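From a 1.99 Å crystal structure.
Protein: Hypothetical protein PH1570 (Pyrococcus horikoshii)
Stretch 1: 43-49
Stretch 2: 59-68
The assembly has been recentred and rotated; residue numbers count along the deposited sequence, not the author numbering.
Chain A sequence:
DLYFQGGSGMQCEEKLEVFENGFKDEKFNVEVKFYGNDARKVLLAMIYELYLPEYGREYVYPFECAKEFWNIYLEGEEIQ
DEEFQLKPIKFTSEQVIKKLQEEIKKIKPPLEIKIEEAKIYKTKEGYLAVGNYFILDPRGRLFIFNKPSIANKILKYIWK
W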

# COMPACT_ATOMS: atom_id res chain seq x y z
N LEU A 43 -3.69 1.27 -4.15
CA LEU A 43 -2.86 2.40 -4.56
C LEU A 43 -3.73 3.48 -5.25
O LEU A 43 -3.59 4.70 -5.00
CB LEU A 43 -1.70 1.90 -5.42
CG LEU A 43 -0.39 1.57 -4.65
CD1 LEU A 43 -0.58 0.64 -3.45
CD2 LEU A 43 0.57 1.00 -5.64
N LEU A 44 -4.67 3.04 -6.09
CA LEU A 44 -5.63 3.97 -6.73
C LEU A 44 -6.42 4.76 -5.72
O LEU A 44 -6.60 5.99 -5.86
CB LEU A 44 -6.62 3.21 -7.63
CG LEU A 44 -6.00 2.65 -8.90
CD1 LEU A 44 -7.04 1.76 -9.68
CD2 LEU A 44 -5.60 3.85 -9.74
N ALA A 45 -6.91 4.08 -4.70
CA ALA A 45 -7.66 4.76 -3.64
C ALA A 45 -6.79 5.77 -2.90
O ALA A 45 -7.26 6.87 -2.55
CB ALA A 45 -8.25 3.72 -2.68
N MET A 46 -5.53 5.42 -2.64
CA MET A 46 -4.60 6.37 -1.99
C MET A 46 -4.39 7.64 -2.85
O MET A 46 -4.31 8.74 -2.30
CB MET A 46 -3.22 5.68 -1.76
CG MET A 46 -3.24 4.51 -0.70
SD MET A 46 -1.72 3.51 -0.68
CE MET A 46 -0.60 4.73 0.05
N ILE A 47 -4.27 7.47 -4.17
CA ILE A 47 -4.08 8.60 -5.11
C ILE A 47 -5.31 9.51 -5.11
O ILE A 47 -5.20 10.73 -5.00
CB ILE A 47 -3.76 8.06 -6.56
CG1 ILE A 47 -2.35 7.50 -6.61
CG2 ILE A 47 -3.89 9.18 -7.60
CD1 ILE A 47 -2.06 6.47 -7.84
N TYR A 48 -6.48 8.89 -5.24
CA TYR A 48 -7.75 9.60 -5.13
C TYR A 48 -7.82 10.44 -3.85
O TYR A 48 -8.16 11.65 -3.88
CB TYR A 48 -8.88 8.58 -5.18
CG TYR A 48 -10.28 9.17 -5.20
CD1 TYR A 48 -10.93 9.46 -6.41
CD2 TYR A 48 -10.98 9.37 -4.00
CE1 TYR A 48 -12.26 10.00 -6.41
CE2 TYR A 48 -12.28 9.91 -4.00
CZ TYR A 48 -12.90 10.20 -5.21
OH TYR A 48 -14.18 10.70 -5.16
N GLU A 49 -7.52 9.80 -2.72
CA GLU A 49 -7.59 10.49 -1.45
C GLU A 49 -6.57 11.64 -1.38
O GLU A 49 -6.91 12.70 -0.84
CB GLU A 49 -7.41 9.50 -0.29
CG GLU A 49 -7.34 10.19 1.08
CD GLU A 49 -7.34 9.22 2.24
OE1 GLU A 49 -7.74 8.04 2.05
OE2 GLU A 49 -6.95 9.64 3.36
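Stretch 2 59-68: YVYPFECAKE

Two helices that run nearly antiparallel can pack tightly without a single hydrogen bond between them, provided that each offers the other a strip of apolar side chains, and this pair from PH1570 is a compact example. Stretch 1 is helical throughout. Stretch 2 enters as an extended segment at Tyr 59 and Val 60, takes Val 60 as its N-cap residue, and is helical from Tyr 61 to Glu 68. The two N-to-C directions differ by 159°, and the axes approach to 8.5 Å; the backbones come nearest at Tyr 48 and Phe 63, whose CA atoms lie 5.3 Å apart.

Phe 63 is the centre of the contact. Its CA-to-CB bond points toward stretch 1, and with chi1 in t the ring meets Tyr 48 edge-to-face: the edge of Tyr 48 is directed at the face of Phe 63, with centroids 5.0 Å apart, planes at 71°, and Tyr 48 CD1 3.6 Å from Phe 63 CD2. The edge of the Phe 63 ring approaches the backbone of the first helix, where Phe 63 CD1 lies 3.4 Å from Leu 44 O, an oxygen that already accepts the helical hydrogen bond from Tyr 48 N.

Tyr 48 also reaches back to the start of the second helix, its CE1 lying 3.6 Å from Val 60 CG2. One helical turn earlier, Leu 44 leaves its backbone sideways, but its end comes nearer to stretch 2, so that CD2 rests 3.6 Å from Ala 66 CB and CD1 3.7 Å from Lys 67 CG. Antiparallel order is plain here: moving back along stretch 1 means moving forward along stretch 2. Ile 47 completes the strip, with its CG2 3.9 Å from Pro 62 CB and its CD1 3.9 Å from Ala 66 CB.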

# COMPACT_ATOMS: atom_id res chain seq x y z
N TYR A 59 -14.03 14.23 -10.86
CA TYR A 59 -13.08 13.83 -11.88
C TYR A 59 -11.84 14.21 -11.05
O TYR A 59 -11.57 15.39 -10.75
CB TYR A 59 -13.17 14.66 -13.15
CG TYR A 59 -12.26 14.07 -14.19
CD1 TYR A 59 -12.66 12.96 -14.93
CD2 TYR A 59 -10.98 14.59 -14.42
CE1 TYR A 59 -11.83 12.40 -15.87
CE2 TYR A 59 -10.14 14.01 -15.39
CZ TYR A 59 -10.58 12.93 -16.10
OH TYR A 59 -9.79 12.32 -17.06
N VAL A 60 -11.13 13.17 -10.64
CA VAL A 60 -9.82 13.35 -10.03
C VAL A 60 -8.85 12.88 -11.08
O VAL A 60 -8.63 11.67 -11.24
CB VAL A 60 -9.68 12.53 -8.75
CG1 VAL A 60 -8.29 12.73 -8.15
CG2 VAL A 60 -10.76 12.96 -7.77
N TYR A 61 -8.31 13.83 -11.84
CA TYR A 61 -7.42 13.54 -12.97
C TYR A 61 -6.31 12.46 -12.72
O TYR A 61 -6.23 11.50 -13.49
CB TYR A 61 -6.83 14.84 -13.50
CG TYR A 61 -5.86 14.63 -14.61
CD1 TYR A 61 -6.28 14.66 -15.94
CD2 TYR A 61 -4.52 14.36 -14.32
CE1 TYR A 61 -5.36 14.43 -16.94
CE2 TYR A 61 -3.64 14.13 -15.27
CZ TYR A 61 -4.05 14.15 -16.58
OH TYR A 61 -3.08 13.92 -17.53
N PRO A 62 -5.45 12.65 -11.68
CA PRO A 62 -4.38 11.67 -11.43
C PRO A 62 -4.89 10.27 -11.20
O PRO A 62 -4.20 9.35 -11.59
CB PRO A 62 -3.68 12.18 -10.14
CG PRO A 62 -4.68 13.16 -9.49
CD PRO A 62 -5.36 13.79 -10.73
N PHE A 63 -6.02 10.14 -10.51
CA PHE A 63 -6.74 8.87 -10.30
C PHE A 63 -7.26 8.27 -11.62
O PHE A 63 -7.09 7.08 -11.87
CB PHE A 63 -7.85 9.11 -9.27
CG PHE A 63 -8.88 8.03 -9.18
CD1 PHE A 63 -8.63 6.84 -8.47
CD2 PHE A 63 -10.15 8.24 -9.72
CE1 PHE A 63 -9.61 5.87 -8.35
CE2 PHE A 63 -11.18 7.27 -9.59
CZ PHE A 63 -10.92 6.09 -8.90
N GLU A 64 -7.83 9.10 -12.48
CA GLU A 64 -8.21 8.65 -13.83
C GLU A 64 -7.02 8.23 -14.68
O GLU A 64 -7.07 7.19 -15.36
CB GLU A 64 -9.05 9.71 -14.53
CG GLU A 64 -10.36 10.01 -13.78
CD GLU A 64 -11.34 8.83 -13.77
OE1 GLU A 64 -11.36 8.07 -14.76
OE2 GLU A 64 -12.09 8.65 -12.77
N CYS A 65 -5.96 9.03 -14.65
CA CYS A 65 -4.71 8.73 -15.34
C CYS A 65 -4.09 7.37 -14.89
O CYS A 65 -3.64 6.56 -15.73
CB CYS A 65 -3.73 9.91 -15.10
SG CYS A 65 -2.03 9.68 -15.70
N ALA A 66 -4.06 7.13 -13.58
CA ALA A 66 -3.45 5.93 -13.02
C ALA A 66 -4.31 4.72 -13.41
O ALA A 66 -3.76 3.65 -13.72
CB ALA A 66 -3.34 6.06 -11.49
N LYS A 67 -5.64 4.90 -13.41
CA LYS A 67 -6.57 3.82 -13.84
C LYS A 67 -6.35 3.42 -15.31
O LYS A 67 -6.35 2.22 -15.65
CB LYS A 67 -8.04 4.21 -13.63
CG LYS A 67 -8.58 4.02 -12.20
CD LYS A 67 -10.09 4.20 -12.13
CE LYS A 67 -10.53 5.56 -12.61
NZ LYS A 67 -12.01 5.81 -12.52
N GLU A 68 -6.13 4.42 -16.15
CA GLU A 68 -5.82 4.20 -17.57
C GLU A 68 -4.48 3.46 -17.70
O GLU A 68 -4.38 2.45 -18.41
CB GLU A 68 -5.82 5.56 -18.32
CG GLU A 68 -6.29 5.50 -19.79
CD GLU A 68 -6.45 6.90 -20.41
OE1 GLU A 68 -5.81 7.87 -19.91
OE2 GLU A 68 -7.25 7.03 -21.39